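PDB 3L7N: glutamine amidotransferase domain-containing protein from Streptococcus mutans, which probably hydrolyses glutamine and passes the released ammonia to an acceptor, as class I glutamine amidotransferases do, although its own acceptor has not been established. Local coordinates for residues I118-E122 / A123-D127; D132-D135 / D136-V139; Y206-T209 / A210-Q214; F216-S219 / S220-Q223; Y226-L229 / D230-E234. All coordinates share one frame; numbering follows the deposited sequence.

Contact 1 of 5, residues I118-E122 / A123-D127; sequences ISLTE and AGKMD
Leu120 closes over Gly124 and the stem of Lys125 where strand 115-120 ends and the chain turns back in a short helix-like bend. This is the tight side. Leu120 CD1 lies 4.0 Å from Gly124 O, and Leu120 CB is 4.1 Å from Lys125 CG. Glycine, with no side chain, lets the backbone lie close under Leu120. Inside the bend, Lys125 N donates to Thr121 O over 2.8 Å (N-H...O 151°). Lys125 CD passes 3.3 Å from the same oxygen. With CG2 anti to its backbone N, Thr121 puts this methyl 3.8 Å from Ala123 CB. The threonine hydroxyl is left for a weak bond to Val155 O, while Ala123 packs on Gln154 and Leu156 of strand 154-158.

The other side faces solvent and is loose. Glu122 and Lys125 both reach outward, but Glu122 OE2 and Lys125 NZ stay 4.4 Å apart, beyond salt-bridge range, and NZ also has a long, weak ion pair with Asp135. Met126 rests its CG 3.4 Å from Glu122 O and then bends away. Backbone bonds from Met126 N to Ala123 O and from Asp127 N to Gly124 O complete the turn. The chemistry implies that backbone bonds and apolar contacts probably fix the bend's shape, whereas its charges, too far apart for a salt bridge, probably add only diffuse attraction.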
loop_
_atom_site.group_PDB
_atom_site.type_symbol
_atom_site.label_atom_id
_atom_site.label_comp_id
_atom_site.label_asym_id
_atom_site.label_seq_id
_atom_site.Cartn_x
_atom_site.Cartn_y
_atom_site.Cartn_z
ATOM N N ILE A 118 5.657 6.318 -11.694
ATOM C CA ILE A 118 4.981 5.118 -12.122
ATOM C C ILE A 118 4.252 5.514 -13.403
ATOM O O ILE A 118 4.074 6.744 -13.673
ATOM C CB ILE A 118 3.918 4.608 -11.029
ATOM C CG1 ILE A 118 2.926 5.714 -10.696
ATOM C CG2 ILE A 118 4.647 4.088 -9.740
ATOM C CD1 ILE A 118 1.579 5.252 -10.443
ATOM N N SER A 119 3.836 4.494 -14.193
ATOM C CA SER A 119 3.308 4.683 -15.566
ATOM C C SER A 119 2.145 3.744 -15.790
ATOM O O SER A 119 2.293 2.517 -15.621
ATOM C CB SER A 119 4.409 4.353 -16.606
ATOM O OG SER A 119 5.692 4.796 -16.188
ATOM N N LEU A 120 1.005 4.274 -16.224
ATOM C CA LEU A 120 -0.159 3.419 -16.431
ATOM C C LEU A 120 0.066 2.393 -17.531
ATOM O O LEU A 120 0.590 2.698 -18.594
ATOM C CB LEU A 120 -1.431 4.223 -16.722
ATOM C CG LEU A 120 -1.800 5.302 -15.722
ATOM C CD1 LEU A 120 -3.237 5.753 -15.886
ATOM C CD2 LEU A 120 -1.574 4.793 -14.367
ATOM N N THR A 121 -0.316 1.179 -17.239
ATOM C CA THR A 121 -0.496 0.175 -18.170
ATOM C C THR A 121 -1.657 0.537 -19.099
ATOM O O THR A 121 -2.371 1.538 -18.867
ATOM C CB THR A 121 -0.855 -1.046 -17.430
ATOM O OG1 THR A 121 0.319 -1.579 -16.827
ATOM C CG2 THR A 121 -1.418 -2.025 -18.295
ATOM N N GLU A 122 -1.825 -0.255 -20.177
ATOM C CA GLU A 122 -3.009 -0.166 -21.057
ATOM C C GLU A 122 -4.254 -0.387 -20.291
ATOM O O GLU A 122 -5.271 0.263 -20.540
ATOM C CB GLU A 122 -2.927 -1.238 -22.167
ATOM C CG GLU A 122 -2.078 -0.832 -23.377
ATOM C CD GLU A 122 -2.451 0.559 -23.891
ATOM O OE1 GLU A 122 -3.713 0.906 -23.850
ATOM O OE2 GLU A 122 -1.499 1.344 -24.260
ATOM N N ALA A 123 -4.214 -1.419 -19.428
ATOM C CA ALA A 123 -5.330 -1.774 -18.536
ATOM C C ALA A 123 -5.551 -0.641 -17.559
ATOM O O ALA A 123 -6.694 -0.251 -17.308
ATOM C CB ALA A 123 -5.025 -3.047 -17.806
ATOM N N GLY A 124 -4.476 -0.031 -17.115
ATOM C CA GLY A 124 -4.581 1.133 -16.283
ATOM C C GLY A 124 -5.263 2.288 -16.935
ATOM O O GLY A 124 -6.082 2.916 -16.348
ATOM N N LYS A 125 -4.908 2.580 -18.166
ATOM C CA LYS A 125 -5.506 3.675 -18.891
ATOM C C LYS A 125 -6.976 3.417 -19.131
ATOM O O LYS A 125 -7.712 4.285 -19.513
ATOM C CB LYS A 125 -4.794 3.849 -20.213
ATOM C CG LYS A 125 -3.575 4.721 -20.190
ATOM C CD LYS A 125 -2.481 4.082 -20.979
ATOM C CE LYS A 125 -1.384 5.042 -21.321
ATOM N NZ LYS A 125 -1.337 5.508 -22.750
ATOM N N MET A 126 -7.416 2.209 -18.895
ATOM C CA MET A 126 -8.799 1.908 -19.121
ATOM C C MET A 126 -9.587 1.876 -17.832
ATOM O O MET A 126 -10.795 1.783 -17.858
ATOM C CB MET A 126 -8.942 0.564 -19.837
ATOM C CG MET A 126 -8.539 0.528 -21.294
ATOM S SD MET A 126 -9.256 1.801 -22.305
ATOM C CE MET A 126 -10.921 1.221 -22.416
ATOM N N ASP A 127 -8.898 1.933 -16.698
ATOM C CA ASP A 127 -9.593 1.913 -15.358
ATOM C C ASP A 127 -10.245 3.234 -14.990
ATOM O O ASP A 127 -9.571 4.244 -14.805
ATOM C CB ASP A 127 -8.672 1.468 -14.246
ATOM C CG ASP A 127 -9.437 0.899 -13.052
ATOM O OD1 ASP A 127 -10.531 1.409 -12.724
ATOM O OD2 ASP A 127 -8.962 -0.056 -12.457
#

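Contact 2 of 5, residues D132-D135 / D136-V139; sequences DFSD and DLLV
Phe133 lays its CD2 against the CD2 methyl of Leu137, 3.9 Å away, the ring and the branched chain meeting at a slant. The pair spans the bend by which the loop after strand 115-120 enters strand 136-143; the two strands are antiparallel neighbours in the central sheet, joined by this long loop in a wide hairpin connection. Leu137 has CG anti to its backbone N (chi1 -174°), from which CD2 reaches the Phe133 ring. Both side chains suit an apolar seam: Phe133 packs on Phe228 and Leu137 on Ala224 of helix 219-233, and Phe133 also on Leu180 of a loop.

The exposed corner is polar. Asp135 and Asp136 follow one another there, their carboxylates diverging so that the OD2 atoms stand 6.0 Å apart, a separation that should ease the mutual repulsion. Asp136 OD1 has its own partner in Ser119 OG, which links the first residue of strand 136-143 to the next strand. Serine is well placed just before the two aspartates because its short side chain can fold back onto the main chain. Ser134 OG sits between its backbone N and carbonyl carbon (chi1 66°) and from there donates to Asp136 O at 2.6 Å, coming in from above the carbonyl plane, 53° out of it.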
loop_
_atom_site.group_PDB
_atom_site.type_symbol
_atom_site.label_atom_id
_atom_site.label_comp_id
_atom_site.label_asym_id
_atom_site.label_seq_id
_atom_site.Cartn_x
_atom_site.Cartn_y
_atom_site.Cartn_z
ATOM N N ASP A 132 -7.997 10.308 -13.120
ATOM C CA ASP A 132 -7.307 11.565 -12.804
ATOM C C ASP A 132 -5.815 11.431 -12.647
ATOM O O ASP A 132 -5.137 12.381 -12.317
ATOM C CB ASP A 132 -7.951 12.271 -11.652
ATOM C CG ASP A 132 -9.367 12.709 -11.981
ATOM O OD1 ASP A 132 -9.562 13.254 -13.057
ATOM O OD2 ASP A 132 -10.294 12.438 -11.204
ATOM N N PHE A 133 -5.296 10.265 -12.995
ATOM C CA PHE A 133 -3.865 10.039 -13.019
ATOM C C PHE A 133 -3.352 10.347 -14.441
ATOM O O PHE A 133 -3.728 9.648 -15.399
ATOM C CB PHE A 133 -3.570 8.550 -12.720
ATOM C CG PHE A 133 -3.695 8.156 -11.244
ATOM C CD1 PHE A 133 -4.894 8.374 -10.523
ATOM C CD2 PHE A 133 -2.669 7.439 -10.620
ATOM C CE1 PHE A 133 -5.013 7.926 -9.211
ATOM C CE2 PHE A 133 -2.798 7.002 -9.297
ATOM C CZ PHE A 133 -3.945 7.232 -8.608
ATOM N N SER A 134 -2.489 11.358 -14.589
ATOM C CA SER A 134 -1.694 11.474 -15.821
ATOM C C SER A 134 -0.947 10.107 -16.086
ATOM O O SER A 134 -0.711 9.328 -15.146
ATOM C CB SER A 134 -0.690 12.594 -15.684
ATOM O OG SER A 134 0.267 12.284 -14.685
ATOM N N ASP A 135 -0.586 9.832 -17.344
ATOM C CA ASP A 135 0.040 8.504 -17.698
ATOM C C ASP A 135 1.256 8.178 -16.862
ATOM O O ASP A 135 1.566 6.993 -16.623
ATOM C CB ASP A 135 0.457 8.498 -19.135
ATOM C CG ASP A 135 -0.684 8.471 -20.051
ATOM O OD1 ASP A 135 -1.880 8.470 -19.556
ATOM O OD2 ASP A 135 -0.416 8.447 -21.288
ATOM N N ASP A 136 2.046 9.223 -16.595
ATOM C CA ASP A 136 3.198 9.146 -15.698
ATOM C C ASP A 136 3.033 10.135 -14.524
ATOM O O ASP A 136 2.676 11.345 -14.732
ATOM C CB ASP A 136 4.513 9.455 -16.443
ATOM C CG ASP A 136 4.809 8.453 -17.576
ATOM O OD1 ASP A 136 4.859 7.205 -17.318
ATOM O OD2 ASP A 136 5.019 8.925 -18.720
ATOM N N LEU A 137 3.318 9.635 -13.302
ATOM C CA LEU A 137 3.106 10.388 -12.075
ATOM C C LEU A 137 4.201 10.109 -11.122
ATOM O O LEU A 137 4.589 8.978 -10.942
ATOM C CB LEU A 137 1.806 9.986 -11.451
ATOM C CG LEU A 137 1.345 10.765 -10.228
ATOM C CD1 LEU A 137 1.252 12.314 -10.522
ATOM C CD2 LEU A 137 0.014 10.211 -9.816
ATOM N N LEU A 138 4.723 11.136 -10.502
ATOM C CA LEU A 138 5.697 10.904 -9.477
ATOM C C LEU A 138 4.989 10.505 -8.102
ATOM O O LEU A 138 4.062 11.217 -7.618
ATOM C CB LEU A 138 6.640 12.106 -9.334
ATOM C CG LEU A 138 8.113 11.665 -9.400
ATOM C CD1 LEU A 138 8.603 11.535 -10.818
ATOM C CD2 LEU A 138 8.923 12.568 -8.715
ATOM N N VAL A 139 5.311 9.300 -7.602
ATOM C CA VAL A 139 4.724 8.796 -6.365
ATOM C C VAL A 139 5.800 8.249 -5.477
ATOM O O VAL A 139 6.979 8.085 -5.922
ATOM C CB VAL A 139 3.618 7.662 -6.617
ATOM C CG1 VAL A 139 2.508 8.167 -7.528
ATOM C CG2 VAL A 139 4.246 6.351 -7.108
#

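Contact 3 of 5, residues Y206-T209 / A210-Q214; sequences YVQT and AEEMQ
Glu212 OE1 is held by two donors of one residue, Thr209 N at 3.0 Å (N-H...O 155°) and Thr209 OG1 at 3.2 Å. Both come to its anti side, but from opposite faces of the carboxylate plane. The exchange is reciprocal: Glu212 N donates to Thr209 OG1 over 2.9 Å, so this hydroxyl accepts and donates at once. That is a capping box, with Thr209 at the N-cap of helix 210-214. Threonine suits the place because OG1, lying between its backbone N and carbonyl carbon (chi1 77°), leans over the first turn. Glutamate three residues on has the length to reach back with an extended chain.

Met213 N closes the turn on Thr209 O at 3.0 Å. Ahead of the cap, Gln208 crosses Glu212 at about a right angle and brings its OE1 3.6 Å from Met213 CG; OE1 also takes a weak bond from Asn115 N. Met213 itself is buried against helices 184-193 and 197-203. Chemically, a carboxylate gripped by two donors at a helix N-terminus would probably be stabilised in its charged form, while Thr209 OG1 in return takes up the N-H of Glu212 in the first turn.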
loop_
_atom_site.group_PDB
_atom_site.type_symbol
_atom_site.label_atom_id
_atom_site.label_comp_id
_atom_site.label_asym_id
_atom_site.label_seq_id
_atom_site.Cartn_x
_atom_site.Cartn_y
_atom_site.Cartn_z
ATOM N N TYR A 206 17.881 3.260 -7.391
ATOM C CA TYR A 206 16.540 3.756 -7.130
ATOM C C TYR A 206 16.310 4.051 -5.672
ATOM O O TYR A 206 15.196 3.997 -5.201
ATOM C CB TYR A 206 15.532 2.779 -7.629
ATOM C CG TYR A 206 15.443 2.775 -9.109
ATOM C CD1 TYR A 206 15.229 3.979 -9.815
ATOM C CD2 TYR A 206 15.612 1.577 -9.852
ATOM C CE1 TYR A 206 15.168 4.003 -11.219
ATOM C CE2 TYR A 206 15.552 1.586 -11.255
ATOM C CZ TYR A 206 15.322 2.822 -11.936
ATOM O OH TYR A 206 15.240 2.871 -13.317
ATOM N N VAL A 207 17.377 4.414 -4.979
ATOM C CA VAL A 207 17.305 4.892 -3.631
ATOM C C VAL A 207 17.731 6.379 -3.594
ATOM O O VAL A 207 18.851 6.740 -4.038
ATOM C CB VAL A 207 18.233 4.089 -2.736
ATOM C CG1 VAL A 207 18.249 4.653 -1.365
ATOM C CG2 VAL A 207 17.832 2.619 -2.724
ATOM N N GLN A 208 16.847 7.238 -3.104
ATOM C CA GLN A 208 17.162 8.663 -2.995
ATOM C C GLN A 208 17.828 9.013 -1.635
ATOM O O GLN A 208 18.108 8.127 -0.827
ATOM C CB GLN A 208 15.934 9.511 -3.247
ATOM C CG GLN A 208 15.480 9.485 -4.655
ATOM C CD GLN A 208 14.262 10.247 -4.846
ATOM O OE1 GLN A 208 13.653 10.711 -3.898
ATOM N NE2 GLN A 208 13.885 10.419 -6.056
ATOM N N THR A 209 18.177 10.298 -1.454
ATOM C CA THR A 209 18.810 10.775 -0.195
ATOM C C THR A 209 17.725 11.298 0.773
ATOM O O THR A 209 16.627 11.791 0.322
ATOM C CB THR A 209 19.841 11.919 -0.468
ATOM O OG1 THR A 209 19.142 13.152 -0.709
ATOM C CG2 THR A 209 20.665 11.598 -1.667
ATOM N N ALA A 210 18.012 11.213 2.088
ATOM C CA ALA A 210 17.135 11.799 3.115
ATOM C C ALA A 210 16.680 13.216 2.736
ATOM O O ALA A 210 15.497 13.581 2.931
ATOM C CB ALA A 210 17.828 11.797 4.470
ATOM N N GLU A 211 17.607 13.992 2.149
ATOM C CA GLU A 211 17.325 15.363 1.750
ATOM C C GLU A 211 16.384 15.439 0.539
ATOM O O GLU A 211 15.488 16.331 0.463
ATOM C CB GLU A 211 18.639 16.122 1.470
ATOM C CG GLU A 211 18.438 17.594 0.901
ATOM C CD GLU A 211 19.380 18.653 1.599
ATOM O OE1 GLU A 211 20.403 18.244 2.241
ATOM O OE2 GLU A 211 19.083 19.879 1.512
ATOM N N GLU A 212 16.595 14.543 -0.416
ATOM C CA GLU A 212 15.780 14.526 -1.629
ATOM C C GLU A 212 14.358 14.234 -1.304
ATOM O O GLU A 212 13.451 14.896 -1.803
ATOM C CB GLU A 212 16.298 13.498 -2.610
ATOM C CG GLU A 212 17.031 14.092 -3.750
ATOM C CD GLU A 212 17.905 13.097 -4.439
ATOM O OE1 GLU A 212 18.561 12.254 -3.745
ATOM O OE2 GLU A 212 17.932 13.127 -5.681
ATOM N N MET A 213 14.158 13.265 -0.416
ATOM C CA MET A 213 12.813 12.860 -0.009
ATOM C C MET A 213 12.179 13.834 0.923
ATOM O O MET A 213 10.957 14.136 0.810
ATOM C CB MET A 213 12.840 11.494 0.601
ATOM C CG MET A 213 13.289 10.495 -0.345
ATOM S SD MET A 213 13.131 8.859 0.224
ATOM C CE MET A 213 14.487 8.703 1.382
ATOM N N GLN A 214 12.986 14.357 1.844
ATOM C CA GLN A 214 12.479 15.167 2.913
ATOM C C GLN A 214 11.957 16.536 2.417
ATOM O O GLN A 214 10.940 17.050 2.923
ATOM C CB GLN A 214 13.524 15.333 3.963
ATOM C CG GLN A 214 13.012 15.921 5.179
ATOM C CD GLN A 214 12.269 14.921 6.040
ATOM O OE1 GLN A 214 12.902 14.049 6.718
ATOM N NE2 GLN A 214 10.885 15.038 6.066
#

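Contact 4 of 5, residues F216-S219 / S220-Q223; sequences FDYS and SMNQ
From CB, which packs near Leu138 O of strand 136-143, Met221 sends its chain back toward Tyr218. CG passes 3.5 Å from Tyr218 O, and an extended chi2 (163°) carries the sulfur on beside the ring. SD lies 3.6 Å from Tyr218 CD1, in the ring plane at its edge, 5.0 Å from the centroid: a Met-aromatic contact made edge-on. The terminal CE then lies obliquely near CD1 and CE1 of Tyr218 and 4.1 Å from Phe216 CE2. A flexible thioether suits this slot, which is bounded by two rings. Those rings also meet each other, Phe216 CD2 standing 3.9 Å above the centre of one Tyr218 face.

These side chains gather at the start of helix 219-233, where Asp217 forms an Asx turn that caps the helix. Its OD1 accepts from Ser219 N at 2.8 Å (169°), nearly along the C-O axis; a short carboxylate two residues back is just long enough. The first helical bond, Asn222 N to Tyr218 O at 3.2 Å, is almost straight at 175°, while that from Gln223 N to Ser219 O is weak. A water extends the cap, donating to Asp217 O and accepting from Met221 N over 2.7 Å. Asn222 turns its amide to the neighbouring loop, where ND2 donates to the carbonyls of Phe182 and Leu180. Tyr218 lies buried on Pro184 and Val187, with its hydroxyl bonded to Met213 O.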
loop_
_atom_site.group_PDB
_atom_site.type_symbol
_atom_site.label_atom_id
_atom_site.label_comp_id
_atom_site.label_asym_id
_atom_site.label_seq_id
_atom_site.Cartn_x
_atom_site.Cartn_y
_atom_site.Cartn_z
ATOM N N PHE A 216 10.849 17.123 -0.688
ATOM C CA PHE A 216 9.986 16.912 -1.854
ATOM C C PHE A 216 8.539 17.377 -1.542
ATOM O O PHE A 216 8.168 17.468 -0.398
ATOM C CB PHE A 216 10.036 15.416 -2.282
ATOM C CG PHE A 216 9.255 15.117 -3.493
ATOM C CD1 PHE A 216 9.852 15.132 -4.742
ATOM C CD2 PHE A 216 7.856 14.842 -3.406
ATOM C CE1 PHE A 216 9.038 14.894 -5.963
ATOM C CE2 PHE A 216 7.048 14.583 -4.588
ATOM C CZ PHE A 216 7.633 14.611 -5.845
ATOM N N ASP A 217 7.774 17.749 -2.553
ATOM C CA ASP A 217 6.413 18.184 -2.297
ATOM C C ASP A 217 5.367 17.085 -2.620
ATOM O O ASP A 217 5.130 16.752 -3.826
ATOM C CB ASP A 217 6.084 19.444 -3.071
ATOM C CG ASP A 217 4.594 19.895 -2.879
ATOM O OD1 ASP A 217 3.770 19.093 -2.431
ATOM O OD2 ASP A 217 4.268 21.043 -3.170
ATOM N N TYR A 218 4.650 16.609 -1.564
ATOM C CA TYR A 218 3.796 15.439 -1.683
ATOM C C TYR A 218 2.368 15.718 -2.038
ATOM O O TYR A 218 1.578 14.804 -2.087
ATOM C CB TYR A 218 3.858 14.592 -0.425
ATOM C CG TYR A 218 5.165 13.985 -0.191
ATOM C CD1 TYR A 218 5.483 12.752 -0.760
ATOM C CD2 TYR A 218 6.146 14.642 0.600
ATOM C CE1 TYR A 218 6.777 12.142 -0.563
ATOM C CE2 TYR A 218 7.415 14.057 0.835
ATOM C CZ TYR A 218 7.735 12.808 0.218
ATOM O OH TYR A 218 8.997 12.246 0.370
ATOM N N SER A 219 2.016 16.944 -2.316
ATOM C CA SER A 219 0.576 17.272 -2.454
ATOM C C SER A 219 -0.074 16.671 -3.689
ATOM O O SER A 219 -1.338 16.555 -3.757
ATOM C CB SER A 219 0.302 18.809 -2.399
ATOM O OG SER A 219 1.485 19.580 -2.687
ATOM N N SER A 220 0.732 16.343 -4.705
ATOM C CA SER A 220 0.155 15.851 -5.946
ATOM C C SER A 220 -0.188 14.411 -5.874
ATOM O O SER A 220 -1.281 14.021 -6.295
ATOM C CB SER A 220 1.053 16.124 -7.112
ATOM O OG SER A 220 1.249 17.507 -7.227
ATOM N N MET A 221 0.722 13.587 -5.312
ATOM C CA MET A 221 0.346 12.190 -4.970
ATOM C C MET A 221 -0.852 12.067 -4.024
ATOM O O MET A 221 -1.788 11.363 -4.354
ATOM C CB MET A 221 1.505 11.324 -4.520
ATOM C CG MET A 221 2.560 11.982 -3.909
ATOM S SD MET A 221 3.499 10.760 -3.054
ATOM C CE MET A 221 5.147 11.103 -3.611
ATOM N N ASN A 222 -0.870 12.828 -2.897
ATOM C CA ASN A 222 -2.052 12.811 -2.012
ATOM C C ASN A 222 -3.278 13.069 -2.866
ATOM O O ASN A 222 -4.348 12.495 -2.658
ATOM C CB ASN A 222 -1.997 13.903 -0.948
ATOM C CG ASN A 222 -0.759 13.840 -0.048
ATOM O OD1 ASN A 222 -0.512 14.794 0.707
ATOM N ND2 ASN A 222 -0.012 12.721 -0.071
ATOM N N GLN A 223 -3.145 13.991 -3.790
ATOM C CA GLN A 223 -4.299 14.493 -4.507
ATOM C C GLN A 223 -4.762 13.467 -5.579
ATOM O O GLN A 223 -5.977 13.230 -5.766
ATOM C CB GLN A 223 -3.994 15.888 -5.121
ATOM C CG GLN A 223 -5.260 16.631 -5.820
ATOM C CD GLN A 223 -6.558 16.601 -4.936
ATOM O OE1 GLN A 223 -6.567 17.112 -3.750
ATOM N NE2 GLN A 223 -7.647 15.945 -5.474
HETATM O O HOH W 1 3.003 14.922 -5.043
#

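Contact 5 of 5, residues Y226-L229 / D230-E234; sequences YSFL and DRLTE
Regular i to i+4 bonds run from Asp230 N to Tyr226 O (2.9 Å), from Arg231 N to Ser227 O (3.0 Å) and from Leu232 N to Phe228 O (2.7 Å), but the next, Thr233 N to Leu229 O, is weak at 129° as the helix nears the chain's end. Phe228 and Leu232 each have CG anti to the backbone N, and the shared torsion and one-turn spacing lay them side by side, with Phe228 CE2 3.8 Å from Leu232 CD2 and Leu232 CB over one face of the ring. Large apolar groups suit this buried side. On the more polar side, Arg231 lays its CG 3.2 Å from Ser227 O and continues extended to NE, a reach that lets NH2 form a salt bridge with Asp132. Asp230 keeps CB and carboxylate close to Tyr226 O, which OD2, another acceptor, cannot bond; OD2 instead makes a salt bridge with Arg24 and OD1 bonds Trp20 NE1. Each charged end thus finds its partner on a different part of the fold.

Leu229 and Tyr226 pack on helix 15-23, through Trp20 and through Ala16 and Ala19 respectively. Leu232 lies across the parallel strands 48-51 and 86-90, on Met48, Ile86 and Val88, and Phe228 meets Tyr174 and Phe176 of strand 173-176 edge-to-face, so this C-terminal turn covers one side of the central sheet beside helix 15-23.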
loop_
_atom_site.group_PDB
_atom_site.type_symbol
_atom_site.label_atom_id
_atom_site.label_comp_id
_atom_site.label_asym_id
_atom_site.label_seq_id
_atom_site.Cartn_x
_atom_site.Cartn_y
_atom_site.Cartn_z
ATOM N N TYR A 226 -6.603 10.905 -3.518
ATOM C CA TYR A 226 -7.956 11.328 -3.229
ATOM C C TYR A 226 -8.868 11.053 -4.374
ATOM O O TYR A 226 -10.021 10.662 -4.170
ATOM C CB TYR A 226 -8.022 12.819 -2.844
ATOM C CG TYR A 226 -7.257 13.156 -1.611
ATOM C CD1 TYR A 226 -7.073 12.225 -0.625
ATOM C CD2 TYR A 226 -6.717 14.421 -1.420
ATOM C CE1 TYR A 226 -6.290 12.509 0.550
ATOM C CE2 TYR A 226 -5.944 14.732 -0.223
ATOM C CZ TYR A 226 -5.751 13.749 0.741
ATOM O OH TYR A 226 -4.982 13.995 1.889
ATOM N N SER A 227 -8.416 11.343 -5.598
ATOM C CA SER A 227 -9.315 11.154 -6.798
ATOM C C SER A 227 -9.621 9.668 -6.966
ATOM O O SER A 227 -10.785 9.299 -7.228
ATOM C CB SER A 227 -8.676 11.676 -8.057
ATOM O OG SER A 227 -7.400 11.024 -8.254
ATOM N N PHE A 228 -8.596 8.805 -6.761
ATOM C CA PHE A 228 -8.820 7.350 -6.752
ATOM C C PHE A 228 -9.854 6.880 -5.673
ATOM O O PHE A 228 -10.880 6.230 -6.016
ATOM C CB PHE A 228 -7.512 6.575 -6.645
ATOM C CG PHE A 228 -7.698 5.099 -6.395
ATOM C CD1 PHE A 228 -7.975 4.210 -7.476
ATOM C CD2 PHE A 228 -7.650 4.575 -5.064
ATOM C CE1 PHE A 228 -8.189 2.816 -7.246
ATOM C CE2 PHE A 228 -7.859 3.187 -4.811
ATOM C CZ PHE A 228 -8.140 2.298 -5.913
ATOM N N LEU A 229 -9.659 7.295 -4.409
ATOM C CA LEU A 229 -10.552 6.827 -3.321
ATOM C C LEU A 229 -11.948 7.325 -3.530
ATOM O O LEU A 229 -12.937 6.555 -3.358
ATOM C CB LEU A 229 -10.018 7.232 -1.924
ATOM C CG LEU A 229 -8.606 6.685 -1.558
ATOM C CD1 LEU A 229 -7.923 7.526 -0.430
ATOM C CD2 LEU A 229 -8.742 5.263 -1.157
ATOM N N ASP A 230 -12.069 8.590 -3.950
ATOM C CA ASP A 230 -13.364 9.135 -4.272
ATOM C C ASP A 230 -14.064 8.355 -5.311
ATOM O O ASP A 230 -15.303 8.032 -5.174
ATOM C CB ASP A 230 -13.250 10.545 -4.682
ATOM C CG ASP A 230 -13.166 11.453 -3.526
ATOM O OD1 ASP A 230 -13.909 11.235 -2.509
ATOM O OD2 ASP A 230 -12.357 12.346 -3.581
ATOM N N ARG A 231 -13.322 7.984 -6.362
ATOM C CA ARG A 231 -13.949 7.257 -7.462
ATOM C C ARG A 231 -14.246 5.809 -7.086
ATOM O O ARG A 231 -15.310 5.283 -7.437
ATOM C CB ARG A 231 -13.123 7.342 -8.708
ATOM C CG ARG A 231 -13.105 8.737 -9.379
ATOM C CD ARG A 231 -12.132 8.687 -10.523
ATOM N NE ARG A 231 -11.947 9.938 -11.204
ATOM C CZ ARG A 231 -12.764 10.405 -12.156
ATOM N NH1 ARG A 231 -13.901 9.754 -12.457
ATOM N NH2 ARG A 231 -12.452 11.549 -12.791
ATOM N N LEU A 232 -13.330 5.189 -6.328
ATOM C CA LEU A 232 -13.485 3.832 -5.928
ATOM C C LEU A 232 -14.752 3.668 -5.106
ATOM O O LEU A 232 -15.413 2.630 -5.149
ATOM C CB LEU A 232 -12.295 3.388 -5.137
ATOM C CG LEU A 232 -12.325 2.044 -4.408
ATOM C CD1 LEU A 232 -12.279 0.849 -5.426
ATOM C CD2 LEU A 232 -11.138 1.941 -3.446
ATOM N N THR A 233 -15.119 4.703 -4.386
ATOM C CA THR A 233 -16.188 4.557 -3.365
ATOM C C THR A 233 -17.467 5.246 -3.720
ATOM O O THR A 233 -18.388 5.182 -2.978
ATOM C CB THR A 233 -15.744 5.044 -1.929
ATOM O OG1 THR A 233 -15.476 6.431 -1.955
ATOM C CG2 THR A 233 -14.558 4.358 -1.512
ATOM N N GLU A 234 -17.498 5.906 -4.874
ATOM C CA GLU A 234 -18.692 6.612 -5.321
ATOM C C GLU A 234 -19.712 5.648 -5.918
ATOM O O GLU A 234 -20.852 5.575 -5.464
ATOM C CB GLU A 234 -18.326 7.691 -6.342
ATOM C CG GLU A 234 -19.496 8.165 -7.189
ATOM C CD GLU A 234 -19.061 8.677 -8.549
ATOM O OE1 GLU A 234 -19.846 9.406 -9.190
ATOM O OE2 GLU A 234 -17.934 8.350 -8.976
#

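How the contacts relate
Contacts 1 and 2 sit at the joined ends of neighbouring strands, centres 10 Å apart, paired through Leu120 N to Asp135 O (2.8 Å) and Ile118 N to Leu137 O (3.0 Å). Contact 2 meets the loop and helix of contact 4, with Leu138 CD2 3.6 Å from Phe216 CE1 and Val139 C 3.5 Å from Met221 CE. It reaches contact 5 by the salt bridge from Asp132 OD2 to Arg231 NH2 (2.8 Å). Contact 4 opens helix 219-233 and contact 5 lies near its far end; Tyr218 OH to Met213 O (2.8 Å) joins contacts 4 and 3. Contact 5 touches strand 86-90, which leads to Cys91, the probable nucleophile; contacts 1 and 3 are more peripheral.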